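Local coordinates for protein putative histidinol-phosphate aminotransferase (Erwinia carotovora atroseptica, PDB 3LY1) that probably acts as a pyridoxal-phosphate-dependent aminotransferase of the histidinol-phosphate type, transferring amino groups with the aid of its bound cofactor, at residues A[82-87]-A[233-238]. Residues are numbered along the deposited sequence; the frame is centred on the assembly and turned at random. Where two conformers were deposited one is given.
Sequences RAAIEA and ALMGRY
The guanidinium of Arg82 grips the backbone carbonyl of Tyr238 end-on: NH1 and NH2 both donate to Tyr238 O, at 2.8 and 2.9 Å, with the acceptor almost exactly in the guanidinium plane. CG stands anti to the backbone N (chi1 -171°) and the chain bends at chi3, bringing this fork to the carbonyl. NH1 also forms a salt bridge one helical turn along, 3.0 Å from Glu86 OE2, approaching from above the carboxylate plane, while NE pairs with Glu79; carbonyl and carboxylates together hold the group's rotation, and the carboxylates probably offset repulsion from the nearby Arg82 of the second subunit. Arginine suits the place because its several N-H groups serve all three acceptors at once. Helix 76-88 follows edge strand 71-74 in the large domain of fold-type I aminotransferases, and its Ser77 and Ser78 bind the cofactor. Arg82, Glu86 and Tyr238 also meet the second subunit, where Glu86 too approaches its own copy, so the contact forms part of the dimer interface. The Tyr238 ring lies over the helix backbone, CE2 3.7 Å from Ala87 CA, with Glu86 CB making an off-centre CH-pi contact; a water links its OH to Ala87 O. Small alanines permit this closeness: Ala87 CB sits 4.0 Å from Met235 CA, and the bent selenomethionine Met235 brings CE to 4.1 Å from Ala84 CB; both side chains touch Ile206 of strand 205-210.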
ATOM      1  N   ARG A  82       7.176  -7.891  -3.610  1.00 12.91           N
ATOM      2  CA  ARG A  82       6.457  -8.810  -2.719  1.00 13.27           C
ATOM      3  C   ARG A  82       5.422  -9.647  -3.454  1.00 12.64           C
ATOM      4  O   ARG A  82       5.437 -10.866  -3.373  1.00 11.57           O
ATOM      5  CB  ARG A  82       5.819  -8.088  -1.520  1.00 13.32           C
ATOM      6  CG  ARG A  82       5.260  -9.107  -0.498  1.00 13.08           C
ATOM      7  CD  ARG A  82       4.412  -8.464   0.616  1.00 15.35           C
ATOM      8  NE  ARG A  82       3.393  -7.617   0.031  1.00 12.44           N
ATOM      9  CZ  ARG A  82       2.302  -8.052  -0.576  1.00 13.00           C
ATOM     10  NH1 ARG A  82       2.022  -9.366  -0.697  1.00 13.87           N
ATOM     11  NH2 ARG A  82       1.497  -7.178  -1.107  1.00 15.25           N
ATOM     12  N   ALA A  83       4.554  -9.006  -4.212  1.00 12.26           N
ATOM     13  CA  ALA A  83       3.485  -9.693  -4.908  1.00 13.12           C
ATOM     14  C   ALA A  83       4.005 -10.672  -5.966  1.00 14.01           C
ATOM     15  O   ALA A  83       3.476 -11.790  -6.083  1.00 14.80           O
ATOM     16  CB  ALA A  83       2.527  -8.700  -5.544  1.00 13.27           C
ATOM     17  N   ALA A  84       5.050 -10.256  -6.691  1.00 14.39           N
ATOM     18  CA  ALA A  84       5.681 -11.093  -7.689  1.00 14.69           C
ATOM     19  C   ALA A  84       6.228 -12.337  -7.037  1.00 14.24           C
ATOM     20  O   ALA A  84       5.987 -13.436  -7.530  1.00 14.67           O
ATOM     21  CB  ALA A  84       6.770 -10.338  -8.457  1.00 14.79           C
ATOM     22  N   ILE A  85       6.934 -12.188  -5.920  1.00 14.58           N
ATOM     23  CA  ILE A  85       7.514 -13.353  -5.219  1.00 15.24           C
ATOM     24  C   ILE A  85       6.411 -14.248  -4.637  1.00 15.78           C
ATOM     25  O   ILE A  85       6.440 -15.481  -4.783  1.00 15.33           O
ATOM     26  CB  ILE A  85       8.501 -12.919  -4.088  1.00 14.71           C
ATOM     27  CG1 ILE A  85       9.694 -12.115  -4.649  1.00 18.80           C
ATOM     28  CG2 ILE A  85       8.968 -14.148  -3.232  1.00 13.56           C
ATOM     29  CD1 ILE A  85      10.626 -12.899  -5.500  1.00 20.08           C
ATOM     30  N   GLU A  86       5.408 -13.644  -4.001  1.00 16.45           N
ATOM     31  CA  GLU A  86       4.328 -14.466  -3.414  1.00 17.09           C
ATOM     32  C   GLU A  86       3.577 -15.260  -4.490  1.00 17.33           C
ATOM     33  O   GLU A  86       3.175 -16.421  -4.281  1.00 16.59           O
ATOM     34  CB  GLU A  86       3.369 -13.579  -2.572  1.00 16.78           C
ATOM     35  CG  GLU A  86       3.975 -13.155  -1.208  1.00 16.95           C
ATOM     36  CD  GLU A  86       2.953 -12.450  -0.304  1.00 17.84           C
ATOM     37  OE1 GLU A  86       1.740 -12.660  -0.497  1.00 18.40           O
ATOM     38  OE2 GLU A  86       3.361 -11.691   0.587  1.00 16.52           O
ATOM     39  N   ALA A  87       3.380 -14.639  -5.646  1.00 16.95           N
ATOM     40  CA  ALA A  87       2.627 -15.252  -6.721  1.00 17.39           C
ATOM     41  C   ALA A  87       3.313 -16.488  -7.283  1.00 17.32           C
ATOM     42  O   ALA A  87       2.626 -17.421  -7.685  1.00 16.98           O
ATOM     43  CB  ALA A  87       2.360 -14.227  -7.859  1.00 17.37           C
ATOM     44  N   ALA A 233      -2.775 -11.186 -13.375  1.00 14.51           N
ATOM     45  CA  ALA A 233      -3.915 -11.734 -12.657  1.00 14.15           C
ATOM     46  C   ALA A 233      -3.429 -12.501 -11.428  1.00 15.02           C
ATOM     47  O   ALA A 233      -4.019 -12.370 -10.353  1.00 15.11           O
ATOM     48  CB  ALA A 233      -4.777 -12.609 -13.573  1.00 14.53           C
ATOM     49  N   LEU A 234      -2.341 -13.265 -11.558  1.00 14.87           N
ATOM     50  CA  LEU A 234      -1.817 -14.022 -10.409  0.50 15.41           C
ATOM     51  C   LEU A 234      -1.230 -13.090  -9.348  1.00 15.34           C
ATOM     52  O   LEU A 234      -1.490 -13.271  -8.150  1.00 16.14           O
ATOM     53  CB  LEU A 234      -0.779 -15.087 -10.825  0.50 15.56           C
ATOM     54  CG  LEU A 234      -1.271 -16.350 -11.542  0.50 15.02           C
ATOM     55  CD1 LEU A 234      -0.069 -17.200 -11.919  0.50 14.68           C
ATOM     56  CD2 LEU A 234      -2.252 -17.154 -10.704  0.50 14.65           C
HETATM   57  N   MSE A 235      -0.466 -12.078  -9.767  1.00 15.65           N
HETATM   58  CA  MSE A 235       0.139 -11.106  -8.834  1.00 14.84           C
HETATM   59  C   MSE A 235      -0.910 -10.343  -8.061  1.00 14.45           C
HETATM   60  O   MSE A 235      -0.713 -10.035  -6.892  1.00 15.18           O
HETATM   61  CB  MSE A 235       1.025 -10.117  -9.569  1.00 15.21           C
HETATM   62  CG  MSE A 235       2.277 -10.720 -10.041  1.00 14.91           C
HETATM   63 SE   MSE A 235       3.332  -9.377 -11.027  0.75 14.19          SE
HETATM   64  CE  MSE A 235       3.594  -8.029  -9.702  1.00 13.28           C
ATOM     65  N   GLY A 236      -2.051 -10.096  -8.699  1.00 13.29           N
ATOM     66  CA  GLY A 236      -3.108  -9.330  -8.111  1.00 13.66           C
ATOM     67  C   GLY A 236      -3.835 -10.003  -6.960  1.00 14.40           C
ATOM     68  O   GLY A 236      -4.512  -9.327  -6.191  1.00 13.95           O
ATOM     69  N   ARG A 237      -3.657 -11.323  -6.850  1.00 13.18           N
ATOM     70  CA  ARG A 237      -4.213 -12.067  -5.743  0.50 14.30           C
ATOM     71  C   ARG A 237      -3.422 -11.819  -4.434  1.00 13.99           C
ATOM     72  O   ARG A 237      -3.884 -12.190  -3.368  1.00 16.06           O
ATOM     73  CB  ARG A 237      -4.319 -13.553  -6.126  0.50 13.92           C
ATOM     74  CG  ARG A 237      -5.380 -13.803  -7.238  0.50 15.33           C
ATOM     75  CD  ARG A 237      -5.178 -15.094  -8.055  0.50 17.73           C
ATOM     76  NE  ARG A 237      -5.427 -16.297  -7.286  0.50 20.70           N
ATOM     77  CZ  ARG A 237      -6.620 -16.847  -7.081  0.50 22.31           C
ATOM     78  NH1 ARG A 237      -7.720 -16.306  -7.591  0.50 22.63           N
ATOM     79  NH2 ARG A 237      -6.708 -17.947  -6.340  0.50 21.62           N
ATOM     80  N   TYR A 238      -2.270 -11.142  -4.519  1.00 13.47           N
ATOM     81  CA  TYR A 238      -1.383 -10.892  -3.380  1.00 12.56           C
ATOM     82  C   TYR A 238      -1.242  -9.433  -3.008  1.00 12.89           C
ATOM     83  O   TYR A 238      -0.368  -9.070  -2.208  1.00 13.70           O
ATOM     84  CB  TYR A 238      -0.034 -11.583  -3.592  1.00 11.97           C
ATOM     85  CG  TYR A 238      -0.266 -13.050  -3.753  1.00 13.00           C
ATOM     86  CD1 TYR A 238      -0.481 -13.864  -2.655  1.00 14.32           C
ATOM     87  CD2 TYR A 238      -0.369 -13.614  -5.004  1.00 15.87           C
ATOM     88  CE1 TYR A 238      -0.762 -15.210  -2.804  1.00 15.92           C
ATOM     89  CE2 TYR A 238      -0.667 -14.952  -5.150  1.00 15.50           C
ATOM     90  CZ  TYR A 238      -0.855 -15.725  -4.050  1.00 17.05           C
ATOM     91  OH  TYR A 238      -1.133 -17.055  -4.225  1.00 20.18           O
TER
HETATM   92  O   HOH W   1       0.020 -18.009  -6.889  1.00 34.23           O